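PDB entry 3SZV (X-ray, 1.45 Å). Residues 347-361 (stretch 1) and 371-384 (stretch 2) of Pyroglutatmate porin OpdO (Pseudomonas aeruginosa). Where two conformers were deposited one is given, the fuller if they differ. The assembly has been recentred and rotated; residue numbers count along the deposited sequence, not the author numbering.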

ATOM      1  N   ASN A 347       6.301 -22.222 -20.965  1.00 24.27           N
ATOM      2  CA  ASN A 347       5.610 -20.988 -20.592  1.00 22.06           C
ATOM      3  C   ASN A 347       4.097 -21.176 -20.678  1.00 21.90           C
ATOM      4  O   ASN A 347       3.377 -20.310 -21.177  1.00 24.42           O
ATOM      5  CB  ASN A 347       6.071 -19.824 -21.467  1.00 23.58           C
ATOM      6  CG  ASN A 347       7.414 -19.265 -21.031  1.00 21.69           C
ATOM      7  OD1 ASN A 347       8.468 -19.714 -21.473  1.00 24.07           O
ATOM      8  ND2 ASN A 347       7.375 -18.272 -20.142  1.00 20.52           N
ATOM      9  N   ASP A 348       3.632 -22.323 -20.190  1.00 23.76           N
ATOM     10  CA  ASP A 348       2.217 -22.674 -20.265  1.00 24.89           C
ATOM     11  C   ASP A 348       1.508 -22.529 -18.929  1.00 23.01           C
ATOM     12  O   ASP A 348       0.432 -23.082 -18.725  1.00 25.46           O
ATOM     13  CB  ASP A 348       2.029 -24.092 -20.829  1.00 25.92           C
ATOM     14  CG  ASP A 348       2.680 -25.170 -19.965  1.00 32.72           C
ATOM     15  OD1 ASP A 348       3.475 -24.829 -19.064  1.00 28.13           O
ATOM     16  OD2 ASP A 348       2.406 -26.371 -20.202  1.00 31.99           O
ATOM     17  N   GLY A 349       2.117 -21.774 -18.019  1.00 22.18           N
ATOM     18  CA  GLY A 349       1.482 -21.457 -16.751  1.00 20.58           C
ATOM     19  C   GLY A 349       0.362 -20.449 -16.923  1.00 18.55           C
ATOM     20  O   GLY A 349       0.517 -19.452 -17.632  1.00 21.58           O
ATOM     21  N   LYS A 350      -0.772 -20.724 -16.288  1.00 18.91           N
ATOM     22  CA  LYS A 350      -1.933 -19.842 -16.372  1.00 18.59           C
ATOM     23  C   LYS A 350      -2.653 -19.790 -15.041  1.00 17.71           C
ATOM     24  O   LYS A 350      -2.682 -20.764 -14.294  1.00 20.99           O
ATOM     25  CB  LYS A 350      -2.894 -20.313 -17.467  1.00 24.84           C
ATOM     26  CG  LYS A 350      -3.538 -21.650 -17.191  1.00 39.56           C
ATOM     27  CD  LYS A 350      -4.381 -22.098 -18.376  1.00 48.91           C
ATOM     28  CE  LYS A 350      -5.042 -23.441 -18.109  1.00 43.61           C
ATOM     29  NZ  LYS A 350      -5.925 -23.844 -19.238  1.00 54.93           N
ATOM     30  N   GLU A 351      -3.243 -18.634 -14.756  1.00 18.50           N
ATOM     31  CA  GLU A 351      -4.001 -18.458 -13.528  1.00 18.97           C
ATOM     32  C   GLU A 351      -5.047 -17.385 -13.735  1.00 17.24           C
ATOM     33  O   GLU A 351      -4.898 -16.505 -14.578  1.00 20.40           O
ATOM     34  CB  GLU A 351      -3.079 -18.046 -12.371  1.00 19.04           C
ATOM     35  CG  GLU A 351      -2.292 -16.768 -12.631  1.00 18.61           C
ATOM     36  CD  GLU A 351      -1.628 -16.221 -11.383  1.00 21.52           C
ATOM     37  OE1 GLU A 351      -1.993 -16.658 -10.270  1.00 24.33           O
ATOM     38  OE2 GLU A 351      -0.752 -15.336 -11.512  1.00 18.15           O
ATOM     39  N   TRP A 352      -6.114 -17.455 -12.954  1.00 19.09           N
ATOM     40  CA  TRP A 352      -7.036 -16.331 -12.915  1.00 18.75           C
ATOM     41  C   TRP A 352      -7.502 -16.090 -11.495  1.00 19.26           C
ATOM     42  O   TRP A 352      -7.454 -16.992 -10.646  1.00 18.73           O
ATOM     43  CB  TRP A 352      -8.220 -16.527 -13.875  1.00 18.29           C
ATOM     44  CG  TRP A 352      -9.114 -17.706 -13.600  1.00 18.86           C
ATOM     45  CD1 TRP A 352      -9.056 -18.933 -14.209  1.00 22.58           C
ATOM     46  CD2 TRP A 352     -10.225 -17.770 -12.692  1.00 18.33           C
ATOM     47  NE1 TRP A 352     -10.044 -19.752 -13.727  1.00 25.14           N
ATOM     48  CE2 TRP A 352     -10.778 -19.063 -12.797  1.00 22.86           C
ATOM     49  CE3 TRP A 352     -10.804 -16.860 -11.799  1.00 17.96           C
ATOM     50  CZ2 TRP A 352     -11.878 -19.472 -12.042  1.00 22.90           C
ATOM     51  CZ3 TRP A 352     -11.898 -17.271 -11.050  1.00 19.66           C
ATOM     52  CH2 TRP A 352     -12.426 -18.563 -11.181  1.00 19.65           C
ATOM     53  N   GLU A 353      -7.930 -14.860 -11.239  1.00 16.74           N
ATOM     54  CA  GLU A 353      -8.442 -14.491  -9.927  1.00 17.98           C
ATOM     55  C   GLU A 353      -9.626 -13.552 -10.088  1.00 16.79           C
ATOM     56  O   GLU A 353      -9.580 -12.617 -10.884  1.00 17.56           O
ATOM     57  CB  GLU A 353      -7.345 -13.829  -9.085  1.00 16.29           C
ATOM     58  CG  GLU A 353      -7.841 -13.351  -7.721  1.00 16.53           C
ATOM     59  CD  GLU A 353      -6.743 -12.781  -6.828  1.00 16.68           C
ATOM     60  OE1 GLU A 353      -5.539 -13.041  -7.086  1.00 16.48           O
ATOM     61  OE2 GLU A 353      -7.084 -12.054  -5.866  1.00 16.28           O
ATOM     62  N   ARG A 354     -10.687 -13.833  -9.345  1.00 16.05           N
ATOM     63  CA  ARG A 354     -11.829 -12.940  -9.269  1.00 16.24           C
ATOM     64  C   ARG A 354     -11.937 -12.401  -7.851  1.00 17.15           C
ATOM     65  O   ARG A 354     -11.746 -13.137  -6.890  1.00 16.16           O
ATOM     66  CB  ARG A 354     -13.121 -13.679  -9.624  1.00 18.85           C
ATOM     67  CG  ARG A 354     -14.336 -12.786  -9.521  1.00 20.37           C
ATOM     68  CD  ARG A 354     -15.620 -13.556  -9.230  1.00 35.42           C
ATOM     69  NE  ARG A 354     -15.496 -14.565  -8.173  1.00 38.26           N
ATOM     70  CZ  ARG A 354     -15.323 -14.314  -6.874  1.00 62.61           C
ATOM     71  NH1 ARG A 354     -15.214 -13.067  -6.415  1.00 23.94           N
ATOM     72  NH2 ARG A 354     -15.242 -15.328  -6.020  1.00 35.71           N
ATOM     73  N   ASN A 355     -12.251 -11.114  -7.721  1.00 15.38           N
ATOM     74  CA  ASN A 355     -12.507 -10.506  -6.416  1.00 15.12           C
ATOM     75  C   ASN A 355     -13.839  -9.791  -6.444  1.00 15.25           C
ATOM     76  O   ASN A 355     -14.194  -9.184  -7.455  1.00 15.87           O
ATOM     77  CB  ASN A 355     -11.498  -9.402  -6.077  1.00 14.41           C
ATOM     78  CG  ASN A 355     -10.054  -9.869  -5.974  1.00 13.27           C
ATOM     79  OD1 ASN A 355      -9.161  -9.022  -5.925  1.00 13.96           O
ATOM     80  ND2 ASN A 355      -9.802 -11.180  -5.915  1.00 15.36           N
ATOM     81  N   THR A 356     -14.568  -9.834  -5.333  1.00 14.86           N
ATOM     82  CA  THR A 356     -15.778  -9.027  -5.186  1.00 15.76           C
ATOM     83  C   THR A 356     -15.793  -8.423  -3.798  1.00 17.48           C
ATOM     84  O   THR A 356     -15.626  -9.137  -2.810  1.00 19.76           O
ATOM     85  CB  THR A 356     -17.047  -9.867  -5.373  1.00 20.02           C
ATOM     86  OG1 THR A 356     -17.031 -10.454  -6.676  1.00 24.18           O
ATOM     87  CG2 THR A 356     -18.304  -8.991  -5.213  1.00 24.58           C
ATOM     88  N   ASP A 357     -15.979  -7.103  -3.723  1.00 16.84           N
ATOM     89  CA  ASP A 357     -16.051  -6.395  -2.449  1.00 18.34           C
ATOM     90  C   ASP A 357     -17.430  -5.774  -2.306  1.00 20.64           C
ATOM     91  O   ASP A 357     -17.880  -5.057  -3.194  1.00 21.59           O
ATOM     92  CB  ASP A 357     -15.029  -5.258  -2.390  1.00 17.79           C
ATOM     93  CG  ASP A 357     -13.600  -5.738  -2.188  1.00 24.27           C
ATOM     94  OD1 ASP A 357     -13.370  -6.960  -2.141  1.00 26.56           O
ATOM     95  OD2 ASP A 357     -12.709  -4.865  -2.091  1.00 26.76           O
ATOM     96  N   LEU A 358     -18.089  -6.031  -1.179  1.00 16.71           N
ATOM     97  CA  LEU A 358     -19.361  -5.401  -0.865  1.00 17.45           C
ATOM     98  C   LEU A 358     -19.166  -4.702   0.462  1.00 18.26           C
ATOM     99  O   LEU A 358     -18.657  -5.295   1.411  1.00 20.88           O
ATOM    100  CB  LEU A 358     -20.454  -6.458  -0.708  1.00 25.51           C
ATOM    101  CG  LEU A 358     -21.700  -6.391  -1.590  1.00 61.23           C
ATOM    102  CD1 LEU A 358     -22.723  -7.397  -1.090  1.00 32.56           C
ATOM    103  CD2 LEU A 358     -22.286  -4.991  -1.605  1.00 34.68           C
ATOM    104  N   GLY A 359     -19.563  -3.441   0.551  1.00 18.41           N
ATOM    105  CA  GLY A 359     -19.352  -2.731   1.799  1.00 20.33           C
ATOM    106  C   GLY A 359     -20.449  -1.758   2.145  1.00 25.16           C
ATOM    107  O   GLY A 359     -21.152  -1.263   1.267  1.00 21.73           O
ATOM    108  N   TYR A 360     -20.616  -1.502   3.439  1.00 21.68           N
ATOM    109  CA  TYR A 360     -21.521  -0.462   3.884  1.00 22.12           C
ATOM    110  C   TYR A 360     -20.936   0.281   5.062  1.00 24.41           C
ATOM    111  O   TYR A 360     -20.429  -0.330   6.004  1.00 24.71           O
ATOM    112  CB  TYR A 360     -22.878  -1.014   4.289  1.00 25.16           C
ATOM    113  CG  TYR A 360     -23.866   0.098   4.514  1.00 27.96           C
ATOM    114  CD1 TYR A 360     -24.334   0.848   3.444  1.00 30.91           C
ATOM    115  CD2 TYR A 360     -24.314   0.413   5.785  1.00 27.01           C
ATOM    116  CE1 TYR A 360     -25.234   1.874   3.631  1.00 30.06           C
ATOM    117  CE2 TYR A 360     -25.215   1.439   5.986  1.00 29.00           C
ATOM    118  CZ  TYR A 360     -25.670   2.167   4.906  1.00 30.66           C
ATOM    119  OH  TYR A 360     -26.564   3.186   5.094  1.00 32.48           O
ATOM    120  N   VAL A 361     -21.034   1.605   5.009  1.00 22.46           N
ATOM    121  CA  VAL A 361     -20.617   2.451   6.114  1.00 23.85           C
ATOM    122  C   VAL A 361     -21.841   3.203   6.615  1.00 25.21           C
ATOM    123  O   VAL A 361     -22.546   3.857   5.835  1.00 28.46           O
ATOM    124  CB  VAL A 361     -19.523   3.444   5.683  1.00 27.87           C
ATOM    125  CG1 VAL A 361     -19.160   4.363   6.832  1.00 29.23           C
ATOM    126  CG2 VAL A 361     -18.290   2.694   5.202  1.00 26.42           C
ATOM    127  N   GLY A 371     -18.307   0.670   9.789  1.00 23.76           N
ATOM    128  CA  GLY A 371     -18.268   0.122   8.446  1.00 23.40           C
ATOM    129  C   GLY A 371     -18.099  -1.380   8.430  1.00 27.09           C
ATOM    130  O   GLY A 371     -17.438  -1.950   9.294  1.00 25.96           O
ATOM    131  N   VAL A 372     -18.704  -2.023   7.439  1.00 23.08           N
ATOM    132  CA  VAL A 372     -18.507  -3.446   7.224  1.00 23.69           C
ATOM    133  C   VAL A 372     -18.116  -3.665   5.770  1.00 21.64           C
ATOM    134  O   VAL A 372     -18.693  -3.061   4.871  1.00 24.66           O
ATOM    135  CB  VAL A 372     -19.777  -4.253   7.556  1.00 29.62           C
ATOM    136  CG1 VAL A 372     -20.941  -3.796   6.690  1.00 40.60           C
ATOM    137  CG2 VAL A 372     -19.525  -5.746   7.387  1.00 36.36           C
ATOM    138  N   LYS A 373     -17.126  -4.521   5.548  1.00 20.70           N
ATOM    139  CA  LYS A 373     -16.680  -4.850   4.207  1.00 20.48           C
ATOM    140  C   LYS A 373     -16.479  -6.347   4.092  1.00 20.46           C
ATOM    141  O   LYS A 373     -15.808  -6.961   4.925  1.00 21.44           O
ATOM    142  CB  LYS A 373     -15.376  -4.124   3.867  1.00 24.36           C
ATOM    143  CG  LYS A 373     -14.869  -4.452   2.460  1.00 31.27           C
ATOM    144  CD  LYS A 373     -13.623  -3.661   2.091  1.00 56.36           C
ATOM    145  CE  LYS A 373     -13.979  -2.212   1.815  1.00 47.63           C
ATOM    146  NZ  LYS A 373     -15.145  -2.157   0.889  1.00 46.99           N
ATOM    147  N   TRP A 374     -17.072  -6.925   3.052  1.00 17.32           N
ATOM    148  CA  TRP A 374     -16.870  -8.327   2.716  1.00 17.46           C
ATOM    149  C   TRP A 374     -16.060  -8.407   1.425  1.00 18.48           C
ATOM    150  O   TRP A 374     -16.439  -7.842   0.401  1.00 19.95           O
ATOM    151  CB  TRP A 374     -18.229  -9.035   2.567  1.00 20.98           C
ATOM    152  CG  TRP A 374     -18.165 -10.404   1.945  1.00 20.01           C
ATOM    153  CD1 TRP A 374     -17.321 -11.427   2.277  1.00 24.41           C
ATOM    154  CD2 TRP A 374     -18.996 -10.902   0.886  1.00 25.27           C
ATOM    155  NE1 TRP A 374     -17.569 -12.524   1.486  1.00 22.63           N
ATOM    156  CE2 TRP A 374     -18.592 -12.228   0.623  1.00 25.33           C
ATOM    157  CE3 TRP A 374     -20.039 -10.352   0.133  1.00 36.54           C
ATOM    158  CZ2 TRP A 374     -19.195 -13.014  -0.361  1.00 31.97           C
ATOM    159  CZ3 TRP A 374     -20.635 -11.131  -0.845  1.00 44.46           C
ATOM    160  CH2 TRP A 374     -20.210 -12.448  -1.084  1.00 45.70           C
ATOM    161  N   ARG A 375     -14.923  -9.094   1.483  1.00 17.40           N
ATOM    162  CA  ARG A 375     -14.056  -9.256   0.322  1.00 17.47           C
ATOM    163  C   ARG A 375     -13.944 -10.737  -0.011  1.00 19.31           C
ATOM    164  O   ARG A 375     -13.436 -11.526   0.787  1.00 20.54           O
ATOM    165  CB  ARG A 375     -12.662  -8.683   0.598  1.00 18.79           C
ATOM    166  CG  ARG A 375     -12.684  -7.250   1.132  1.00 20.77           C
ATOM    167  CD  ARG A 375     -11.273  -6.673   1.261  1.00 22.84           C
ATOM    168  NE  ARG A 375     -10.621  -6.605  -0.041  1.00 23.73           N
ATOM    169  CZ  ARG A 375      -9.312  -6.737  -0.247  1.00 25.00           C
ATOM    170  NH1 ARG A 375      -8.480  -6.951   0.769  1.00 25.23           N
ATOM    171  NH2 ARG A 375      -8.829  -6.677  -1.486  1.00 24.50           N
ATOM    172  N   ASN A 376     -14.423 -11.117  -1.188  1.00 17.43           N
ATOM    173  CA  ASN A 376     -14.434 -12.510  -1.581  1.00 17.48           C
ATOM    174  C   ASN A 376     -13.522 -12.696  -2.788  1.00 18.05           C
ATOM    175  O   ASN A 376     -13.572 -11.912  -3.735  1.00 20.31           O
ATOM    176  CB  ASN A 376     -15.880 -12.915  -1.897  1.00 20.40           C
ATOM    177  CG  ASN A 376     -15.987 -14.251  -2.596  1.00 23.20           C
ATOM    178  OD1 ASN A 376     -16.314 -14.311  -3.782  1.00 30.99           O
ATOM    179  ND2 ASN A 376     -15.722 -15.332  -1.870  1.00 27.61           N
ATOM    180  N   ALA A 377     -12.663 -13.706  -2.742  1.00 16.87           N
ATOM    181  CA  ALA A 377     -11.747 -13.963  -3.845  1.00 16.41           C
ATOM    182  C   ALA A 377     -11.694 -15.442  -4.186  1.00 15.81           C
ATOM    183  O   ALA A 377     -11.830 -16.307  -3.310  1.00 18.20           O
ATOM    184  CB  ALA A 377     -10.360 -13.467  -3.509  1.00 18.95           C
ATOM    185  N   THR A 378     -11.480 -15.711  -5.465  1.00 14.96           N
ATOM    186  CA  THR A 378     -11.298 -17.070  -5.964  1.00 15.07           C
ATOM    187  C   THR A 378     -10.075 -17.052  -6.860  1.00 17.20           C
ATOM    188  O   THR A 378      -9.978 -16.195  -7.738  1.00 16.75           O
ATOM    189  CB  THR A 378     -12.511 -17.486  -6.820  1.00 16.48           C
ATOM    190  OG1 THR A 378     -13.685 -17.474  -6.004  1.00 19.83           O
ATOM    191  CG2 THR A 378     -12.324 -18.893  -7.401  1.00 18.76           C
ATOM    192  N   VAL A 379      -9.152 -17.995  -6.658  1.00 17.07           N
ATOM    193  CA  VAL A 379      -7.979 -18.106  -7.510  1.00 16.72           C
ATOM    194  C   VAL A 379      -7.919 -19.519  -8.065  1.00 17.92           C
ATOM    195  O   VAL A 379      -8.078 -20.476  -7.308  1.00 18.83           O
ATOM    196  CB  VAL A 379      -6.671 -17.866  -6.711  1.00 18.89           C
ATOM    197  CG1 VAL A 379      -5.452 -18.160  -7.579  1.00 26.80           C
ATOM    198  CG2 VAL A 379      -6.617 -16.440  -6.151  1.00 21.02           C
ATOM    199  N   ARG A 380      -7.701 -19.645  -9.375  1.00 17.55           N
ATOM    200  CA  ARG A 380      -7.464 -20.946 -10.008  1.00 17.15           C
ATOM    201  C   ARG A 380      -6.188 -20.859 -10.823  1.00 21.73           C
ATOM    202  O   ARG A 380      -5.984 -19.910 -11.572  1.00 25.27           O
ATOM    203  CB  ARG A 380      -8.624 -21.359 -10.917  1.00 20.74           C
ATOM    204  CG  ARG A 380      -9.960 -21.500 -10.199  1.00 21.08           C
ATOM    205  CD  ARG A 380      -9.917 -22.573  -9.129  1.00 19.86           C
ATOM    206  NE  ARG A 380     -11.213 -22.722  -8.465  1.00 20.61           N
ATOM    207  CZ  ARG A 380     -11.490 -22.329  -7.223  1.00 18.88           C
ATOM    208  NH1 ARG A 380     -10.564 -21.746  -6.463  1.00 18.60           N
ATOM    209  NH2 ARG A 380     -12.704 -22.518  -6.734  1.00 18.13           N
ATOM    210  N   SER A 381      -5.330 -21.859 -10.694  1.00 20.62           N
ATOM    211  CA  SER A 381      -4.017 -21.818 -11.319  0.67 22.87           C
ATOM    212  C   SER A 381      -3.539 -23.218 -11.671  1.00 21.79           C
ATOM    213  O   SER A 381      -3.920 -24.180 -11.017  1.00 26.65           O
ATOM    214  CB  SER A 381      -3.028 -21.171 -10.346  0.67 22.79           C
ATOM    215  OG  SER A 381      -1.704 -21.149 -10.854  0.67 19.50           O
ATOM    216  N   ASN A 382      -2.683 -23.323 -12.679  1.00 21.43           N
ATOM    217  CA  ASN A 382      -2.067 -24.612 -12.977  1.00 23.25           C
ATOM    218  C   ASN A 382      -0.629 -24.682 -12.468  1.00 25.64           C
ATOM    219  O   ASN A 382       0.097 -25.625 -12.783  1.00 27.27           O
ATOM    220  CB  ASN A 382      -2.161 -24.985 -14.470  1.00 21.13           C
ATOM    221  CG  ASN A 382      -1.276 -24.123 -15.361  1.00 22.10           C
ATOM    222  OD1 ASN A 382      -0.565 -23.237 -14.890  1.00 21.92           O
ATOM    223  ND2 ASN A 382      -1.314 -24.395 -16.663  1.00 26.79           N
ATOM    224  N   PHE A 383      -0.221 -23.693 -11.679  1.00 24.49           N
ATOM    225  CA  PHE A 383       1.116 -23.709 -11.084  1.00 25.79           C
ATOM    226  C   PHE A 383       1.141 -23.376  -9.597  1.00 27.92           C
ATOM    227  O   PHE A 383       2.210 -23.217  -9.008  1.00 32.00           O
ATOM    228  CB  PHE A 383       2.091 -22.813 -11.859  1.00 24.70           C
ATOM    229  CG  PHE A 383       1.693 -21.364 -11.901  1.00 22.26           C
ATOM    230  CD1 PHE A 383       0.884 -20.891 -12.920  1.00 23.45           C
ATOM    231  CD2 PHE A 383       2.143 -20.474 -10.937  1.00 23.46           C
ATOM    232  CE1 PHE A 383       0.522 -19.550 -12.969  1.00 22.14           C
ATOM    233  CE2 PHE A 383       1.794 -19.128 -10.981  1.00 23.58           C
ATOM    234  CZ  PHE A 383       0.971 -18.666 -11.995  1.00 24.49           C
ATOM    235  N   ALA A 384      -0.036 -23.279  -8.993  1.00 31.32           N
ATOM    236  CA  ALA A 384      -0.127 -22.980  -7.574  1.00 34.45           C
ATOM    237  C   ALA A 384      -1.434 -23.513  -7.011  1.00 33.34           C
ATOM    238  O   ALA A 384      -2.226 -24.126  -7.728  1.00 31.01           O
ATOM    239  CB  ALA A 384      -0.008 -21.479  -7.334  1.00 35.22           C
TER
HETATM  240  O   HOH W   1      -0.970 -19.041  -8.988  1.00 30.03           O
HETATM  241  O   HOH W   2     -18.206 -12.810  -5.575  1.00 40.47           O
HETATM  242  O   HOH W   3     -10.898  -7.601  -3.251  1.00 18.44           O

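The most unusual feature of this contact is the way Asn382 continues the strand pairing after its own strand has ended at Ser381. Its backbone N donates to Lys350 O at 3.0 Å, which is ordinary ladder geometry, but the reciprocal bond is made by the side chain: Lys350 N donates to Asn382 OD1 at 2.9 Å with an angle of 167°. The same amide then reaches two residues further back along the partner strand, Asn382 ND2 donating to Asp348 O at 3.0 Å and 171°. With chi1 at 70° and chi2 at 1°, the carboxamide presents OD1 to Lys350 N and ND2 to Asp348 O, so one side chain bonds to two backbone positions of the partner strand.

Below this end the two strands run antiparallel, their directions 173° apart. The hydrogen-bonded pairs, from Thr356 CA to Asn376 CA at 5.2 Å up to Trp352 CA to Arg380 CA at 5.5 Å, carry two backbone bonds each; Thr356 N to Asn376 O and Asn376 N to Thr356 O are both 2.8 Å. They alternate with non-hydrogen-bonded pairs, where the CA atoms approach to 4.0 to 4.5 Å and CA-H...O contacts fill the gap; Glu353 CA lies 3.2 Å from Thr378 O, with 145° at the hydrogen.

On the face bearing Trp352, Arg354 and Thr356, the Arg354 side chain folds across the neighbouring strand, with chi3 at 45° and chi4 at 69°. Its NH2 lies 2.7 Å from both Thr378 OG1 and Asn376 OD1, yet the angles of 116° and 129° mark both hydrogen bonds as weak. A third weak bond runs from Arg354 NH1 to Asn376 O at 3.3 Å. Thr378 N sits over one face of the guanidinium, while Asn376 OD1 lies at its edge. Water 2 joins Asn376 OD1, at 3.0 Å, to Thr356 OG1, at 2.9 Å. Further along, Arg380 CB packs over the Trp352 ring, 3.9 Å from the centroid of the five-membered ring and 28° off its normal, a CH-pi contact.

On the face bearing Glu351, Asn355 and Asp357, two waters bridge the strands. Arg375 NE stands 3.4 Å from Asp357 OD2 in a salt bridge whose hydrogen-bond component is weak, at 147°. Water 3 reinforces it, donating to Asp357 OD1 at 2.8 Å and accepting from Arg375 NH2 at 2.9 Å. Water 1 similarly links Glu351 OE1 and Ser381 OG, each 2.9 Å from its oxygen. Between these sites, Asn355 ND2 bonds within its own strand to Glu353 OE2 and Arg354 O, both at 2.9 Å, while also lying 3.4 Å from Ala377 CB.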